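Local coordinates for DegV family protein (Streptococcus agalactiae, PDB 3LUP), which probably binds long-chain fatty acids, here holding elaidic acid, and may take part in lipid transport or fatty acid metabolism, at residues 181-193 and 203-217. Residues are numbered along the deposited sequence; the frame is centred on the assembly and turned at random.
Sequences AIIGNLLSIKPVL and VYEKVRTEKKALKRL
CG1 of Val192 comes up obliquely to the Tyr204 ring, 4.4 Å from Tyr204 CD2, where the hairpin of strands 192-195 and 201-205 carries a classic beta bulge; His194 and Phe161 make edge-to-face contacts with the same ring. Arg216 offers Glu205 a flat cationic edge: Glu205 CD lies in the guanidinium plane, and Arg216 NE meets Glu205 OE2 at 3.0 Å from the syn side, somewhat out of the carboxylate plane, a salt bridge tying helix 210-224 to the bulge. Because Tyr204 and Glu205 both face Val192, Val192 O accepts from Glu205 N (N-H...O 164°, donor tilted from the carbonyl plane) and weakly from Tyr204 N, while Val192 N donates to Glu205 O. Branched Val192 suits its strand: with CG1 anti to its backbone N (chi1 -175°), CG1 lies 3.8 Å from Leu217 CD2 on the helix and CG2 3.6 Å from Val207 CG2 in the loop leading to it. Beyond the bulge, Val203 CG2 meets Leu193 CD2 and, tip to tip, Leu186 CD1, bringing helix 179-186 against the hairpin. At the far end the long apolar part of Lys206 covers Ile189, the side chains crossing at about a right angle with Ile189 CD1 3.6 Å from Lys206 CG, and Lys190 N donates to Val207 O at 2.8 Å.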
loop_
_atom_site.group_PDB
_atom_site.type_symbol
_atom_site.label_atom_id
_atom_site.label_comp_id
_atom_site.label_asym_id
_atom_site.label_seq_id
_atom_site.Cartn_x
_atom_site.Cartn_y
_atom_site.Cartn_z
ATOM N N ALA A 181 -2.879 -12.133 20.710
ATOM C CA ALA A 181 -2.029 -12.397 21.878
ATOM C C ALA A 181 -1.492 -11.125 22.537
ATOM O O ALA A 181 -1.255 -11.101 23.738
ATOM C CB ALA A 181 -0.880 -13.325 21.509
ATOM N N ILE A 182 -1.303 -10.072 21.748
ATOM C CA ILE A 182 -0.712 -8.827 22.252
ATOM C C ILE A 182 -1.707 -7.662 22.443
ATOM O O ILE A 182 -1.329 -6.612 22.974
ATOM C CB ILE A 182 0.491 -8.356 21.376
ATOM C CG1 ILE A 182 0.063 -8.161 19.918
ATOM C CG2 ILE A 182 1.658 -9.333 21.485
ATOM C CD1 ILE A 182 1.107 -7.497 19.047
ATOM N N ILE A 183 -2.961 -7.849 22.030
ATOM C CA ILE A 183 -3.944 -6.754 22.033
ATOM C C ILE A 183 -4.186 -6.153 23.430
ATOM O O ILE A 183 -4.216 -4.926 23.582
ATOM C CB ILE A 183 -5.274 -7.138 21.316
ATOM C CG1 ILE A 183 -6.258 -5.958 21.320
ATOM C CG2 ILE A 183 -5.884 -8.425 21.892
ATOM C CD1 ILE A 183 -7.656 -6.274 20.693
ATOM N N GLY A 184 -4.317 -7.016 24.441
ATOM C CA GLY A 184 -4.507 -6.585 25.826
ATOM C C GLY A 184 -3.462 -5.601 26.334
ATOM O O GLY A 184 -3.749 -4.788 27.203
ATOM N N ASN A 185 -2.248 -5.683 25.791
ATOM C CA ASN A 185 -1.141 -4.796 26.165
ATOM C C ASN A 185 -1.124 -3.455 25.435
ATOM O O ASN A 185 -0.516 -2.496 25.907
ATOM C CB ASN A 185 0.190 -5.502 25.943
ATOM C CG ASN A 185 0.408 -6.640 26.913
ATOM O OD1 ASN A 185 -0.110 -6.628 28.040
ATOM N ND2 ASN A 185 1.180 -7.639 26.481
ATOM N N LEU A 186 -1.791 -3.388 24.289
ATOM C CA LEU A 186 -1.732 -2.196 23.468
ATOM C C LEU A 186 -2.961 -1.312 23.600
ATOM O O LEU A 186 -2.951 -0.171 23.143
ATOM C CB LEU A 186 -1.515 -2.580 22.005
ATOM C CG LEU A 186 -0.418 -3.615 21.751
ATOM C CD1 LEU A 186 -0.478 -4.095 20.322
ATOM C CD2 LEU A 186 0.961 -3.069 22.076
ATOM N N LEU A 187 -4.012 -1.826 24.230
ATOM C CA LEU A 187 -5.289 -1.100 24.267
ATOM C C LEU A 187 -5.267 0.279 24.951
ATOM O O LEU A 187 -5.901 1.209 24.466
ATOM C CB LEU A 187 -6.424 -1.983 24.794
ATOM C CG LEU A 187 -7.073 -2.885 23.722
ATOM C CD1 LEU A 187 -8.219 -3.723 24.312
ATOM C CD2 LEU A 187 -7.548 -2.104 22.476
ATOM N N SER A 188 -4.515 0.410 26.042
ATOM C CA SER A 188 -4.447 1.667 26.790
ATOM C C SER A 188 -3.478 2.694 26.241
ATOM O O SER A 188 -3.341 3.780 26.795
ATOM C CB SER A 188 -4.061 1.388 28.235
ATOM O OG SER A 188 -5.219 1.064 28.974
ATOM N N ILE A 189 -2.791 2.353 25.161
ATOM C CA ILE A 189 -1.687 3.181 24.695
ATOM C C ILE A 189 -1.811 3.460 23.188
ATOM O O ILE A 189 -2.764 3.021 22.552
ATOM C CB ILE A 189 -0.314 2.542 25.084
ATOM C CG1 ILE A 189 -0.142 1.176 24.415
ATOM C CG2 ILE A 189 -0.170 2.400 26.613
ATOM C CD1 ILE A 189 1.302 0.824 24.138
ATOM N N LYS A 190 -0.862 4.203 22.630
ATOM C CA LYS A 190 -0.880 4.547 21.204
ATOM C C LYS A 190 0.391 4.032 20.529
ATOM O O LYS A 190 1.355 4.784 20.353
ATOM C CB LYS A 190 -1.045 6.064 21.010
ATOM C CG LYS A 190 -2.491 6.565 21.066
ATOM C CD LYS A 190 -3.205 6.357 19.714
ATOM C CE LYS A 190 -4.670 6.822 19.707
ATOM N NZ LYS A 190 -5.471 6.483 20.931
ATOM N N PRO A 191 0.414 2.731 20.168
ATOM C CA PRO A 191 1.625 2.129 19.596
ATOM C C PRO A 191 1.917 2.609 18.187
ATOM O O PRO A 191 1.002 2.918 17.421
ATOM C CB PRO A 191 1.278 0.652 19.550
ATOM C CG PRO A 191 -0.224 0.631 19.434
ATOM C CD PRO A 191 -0.681 1.745 20.296
ATOM N N VAL A 192 3.203 2.685 17.870
ATOM C CA VAL A 192 3.679 2.912 16.515
ATOM C C VAL A 192 3.915 1.542 15.879
ATOM O O VAL A 192 4.610 0.676 16.446
ATOM C CB VAL A 192 4.995 3.741 16.497
ATOM C CG1 VAL A 192 5.404 4.082 15.078
ATOM C CG2 VAL A 192 4.855 5.010 17.306
ATOM N N LEU A 193 3.320 1.355 14.705
ATOM C CA LEU A 193 3.399 0.097 13.966
ATOM C C LEU A 193 4.140 0.330 12.678
ATOM O O LEU A 193 4.204 1.457 12.199
ATOM C CB LEU A 193 1.996 -0.421 13.660
ATOM C CG LEU A 193 1.045 -0.482 14.859
ATOM C CD1 LEU A 193 -0.391 -0.552 14.419
ATOM C CD2 LEU A 193 1.402 -1.645 15.746
ATOM N N VAL A 203 4.341 -4.352 15.788
ATOM C CA VAL A 203 4.492 -3.173 16.622
ATOM C C VAL A 203 5.946 -2.743 16.592
ATOM O O VAL A 203 6.846 -3.498 16.950
ATOM C CB VAL A 203 4.027 -3.408 18.080
ATOM C CG1 VAL A 203 4.083 -2.110 18.879
ATOM C CG2 VAL A 203 2.617 -3.996 18.105
ATOM N N TYR A 204 6.175 -1.521 16.137
ATOM C CA TYR A 204 7.504 -0.951 16.201
ATOM C C TYR A 204 7.821 -0.525 17.637
ATOM O O TYR A 204 8.816 -0.961 18.204
ATOM C CB TYR A 204 7.621 0.223 15.229
ATOM C CG TYR A 204 8.994 0.844 15.176
ATOM C CD1 TYR A 204 10.059 0.183 14.559
ATOM C CD2 TYR A 204 9.224 2.102 15.735
ATOM C CE1 TYR A 204 11.326 0.756 14.506
ATOM C CE2 TYR A 204 10.482 2.688 15.684
ATOM C CZ TYR A 204 11.528 2.009 15.070
ATOM O OH TYR A 204 12.768 2.594 15.032
ATOM N N GLU A 205 6.949 0.294 18.231
ATOM C CA GLU A 205 7.232 0.908 19.528
ATOM C C GLU A 205 5.945 1.132 20.347
ATOM O O GLU A 205 4.926 1.558 19.793
ATOM C CB GLU A 205 7.968 2.232 19.283
ATOM C CG GLU A 205 8.777 2.777 20.448
ATOM C CD GLU A 205 9.631 3.996 20.058
ATOM O OE1 GLU A 205 10.296 3.953 18.989
ATOM O OE2 GLU A 205 9.645 4.993 20.831
ATOM N N LYS A 206 5.990 0.821 21.648
ATOM C CA LYS A 206 4.924 1.217 22.575
ATOM C C LYS A 206 5.104 2.701 22.881
ATOM O O LYS A 206 6.119 3.105 23.450
ATOM C CB LYS A 206 4.970 0.408 23.883
ATOM C CG LYS A 206 4.396 -1.019 23.815
ATOM C CD LYS A 206 4.486 -1.762 25.159
ATOM C CE LYS A 206 3.134 -1.864 25.866
ATOM N NZ LYS A 206 3.215 -2.118 27.344
ATOM N N VAL A 207 4.149 3.519 22.464
ATOM C CA VAL A 207 4.158 4.943 22.794
ATOM C C VAL A 207 2.885 5.212 23.575
ATOM O O VAL A 207 1.817 4.724 23.216
ATOM C CB VAL A 207 4.250 5.849 21.534
ATOM C CG1 VAL A 207 4.230 7.317 21.923
ATOM C CG2 VAL A 207 5.529 5.548 20.762
ATOM N N ARG A 208 2.991 5.973 24.651
ATOM C CA ARG A 208 1.869 6.070 25.567
ATOM C C ARG A 208 0.763 7.045 25.165
ATOM O O ARG A 208 -0.411 6.754 25.374
ATOM C CB ARG A 208 2.361 6.310 26.987
ATOM C CG ARG A 208 2.846 5.028 27.631
ATOM C CD ARG A 208 3.142 5.232 29.084
ATOM N NE ARG A 208 1.949 5.545 29.874
ATOM C CZ ARG A 208 1.568 6.771 30.235
ATOM N NH1 ARG A 208 2.266 7.844 29.871
ATOM N NH2 ARG A 208 0.473 6.919 30.962
ATOM N N THR A 209 1.133 8.173 24.570
ATOM C CA THR A 209 0.158 9.192 24.190
ATOM C C THR A 209 0.114 9.427 22.687
ATOM O O THR A 209 1.062 9.119 21.982
ATOM C CB THR A 209 0.432 10.522 24.908
ATOM O OG1 THR A 209 -0.454 11.528 24.401
ATOM C CG2 THR A 209 1.865 10.978 24.680
ATOM N N GLU A 210 -0.996 9.973 22.205
ATOM C CA GLU A 210 -1.160 10.287 20.784
ATOM C C GLU A 210 -0.212 11.404 20.353
ATOM O O GLU A 210 0.365 11.339 19.269
ATOM C CB GLU A 210 -2.616 10.669 20.470
ATOM C CG GLU A 210 -2.928 10.748 18.972
ATOM C CD GLU A 210 -3.536 12.098 18.561
ATOM O OE1 GLU A 210 -4.693 12.102 18.069
ATOM O OE2 GLU A 210 -2.864 13.155 18.740
ATOM N N LYS A 211 -0.072 12.420 21.217
ATOM C CA LYS A 211 0.886 13.514 21.042
ATOM C C LYS A 211 2.261 12.955 20.784
ATOM O O LYS A 211 2.852 13.239 19.744
ATOM C CB LYS A 211 0.964 14.378 22.294
ATOM C CG LYS A 211 -0.018 15.534 22.369
ATOM C CD LYS A 211 0.050 16.213 23.757
ATOM C CE LYS A 211 -0.764 15.454 24.849
ATOM N NZ LYS A 211 -2.259 15.495 24.650
ATOM N N LYS A 212 2.768 12.155 21.726
ATOM C CA LYS A 212 4.105 11.577 21.576
ATOM C C LYS A 212 4.148 10.624 20.402
ATOM O O LYS A 212 5.159 10.552 19.723
ATOM C CB LYS A 212 4.610 10.903 22.865
ATOM N N ALA A 213 3.045 9.939 20.125
ATOM C CA ALA A 213 2.985 9.056 18.961
ATOM C C ALA A 213 3.321 9.805 17.678
ATOM O O ALA A 213 4.165 9.362 16.906
ATOM C CB ALA A 213 1.627 8.381 18.850
ATOM N N LEU A 214 2.664 10.943 17.463
ATOM C CA LEU A 214 2.852 11.697 16.232
ATOM C C LEU A 214 4.252 12.272 16.168
ATOM O O LEU A 214 4.875 12.250 15.102
ATOM C CB LEU A 214 1.816 12.817 16.090
ATOM C CG LEU A 214 0.355 12.387 15.981
ATOM C CD1 LEU A 214 -0.578 13.572 16.011
ATOM C CD2 LEU A 214 0.134 11.549 14.739
ATOM N N LYS A 215 4.735 12.784 17.307
ATOM C CA LYS A 215 6.078 13.339 17.412
ATOM C C LYS A 215 7.102 12.257 17.106
ATOM O O LYS A 215 8.040 12.470 16.321
ATOM C CB LYS A 215 6.331 13.916 18.806
ATOM C CG LYS A 215 5.577 15.218 19.121
ATOM C CD LYS A 215 6.316 16.076 20.150
ATOM C CE LYS A 215 6.077 15.592 21.582
ATOM N NZ LYS A 215 7.263 15.866 22.451
ATOM N N ARG A 216 6.894 11.085 17.701
ATOM C CA ARG A 216 7.707 9.914 17.412
ATOM C C ARG A 216 7.709 9.514 15.916
ATOM O O ARG A 216 8.746 9.144 15.386
ATOM C CB ARG A 216 7.289 8.753 18.312
ATOM C CG ARG A 216 8.274 7.606 18.349
ATOM C CD ARG A 216 9.541 7.883 19.210
ATOM N NE ARG A 216 10.584 6.934 18.810
ATOM C CZ ARG A 216 11.514 7.171 17.883
ATOM N NH1 ARG A 216 11.580 8.352 17.273
ATOM N NH2 ARG A 216 12.396 6.231 17.568
ATOM N N LEU A 217 6.569 9.603 15.234
ATOM C CA LEU A 217 6.526 9.377 13.782
ATOM C C LEU A 217 7.453 10.325 12.995
ATOM O O LEU A 217 8.235 9.880 12.141
ATOM C CB LEU A 217 5.095 9.501 13.246
ATOM C CG LEU A 217 4.090 8.366 13.464
ATOM C CD1 LEU A 217 2.753 8.818 12.941
ATOM C CD2 LEU A 217 4.520 7.042 12.798
#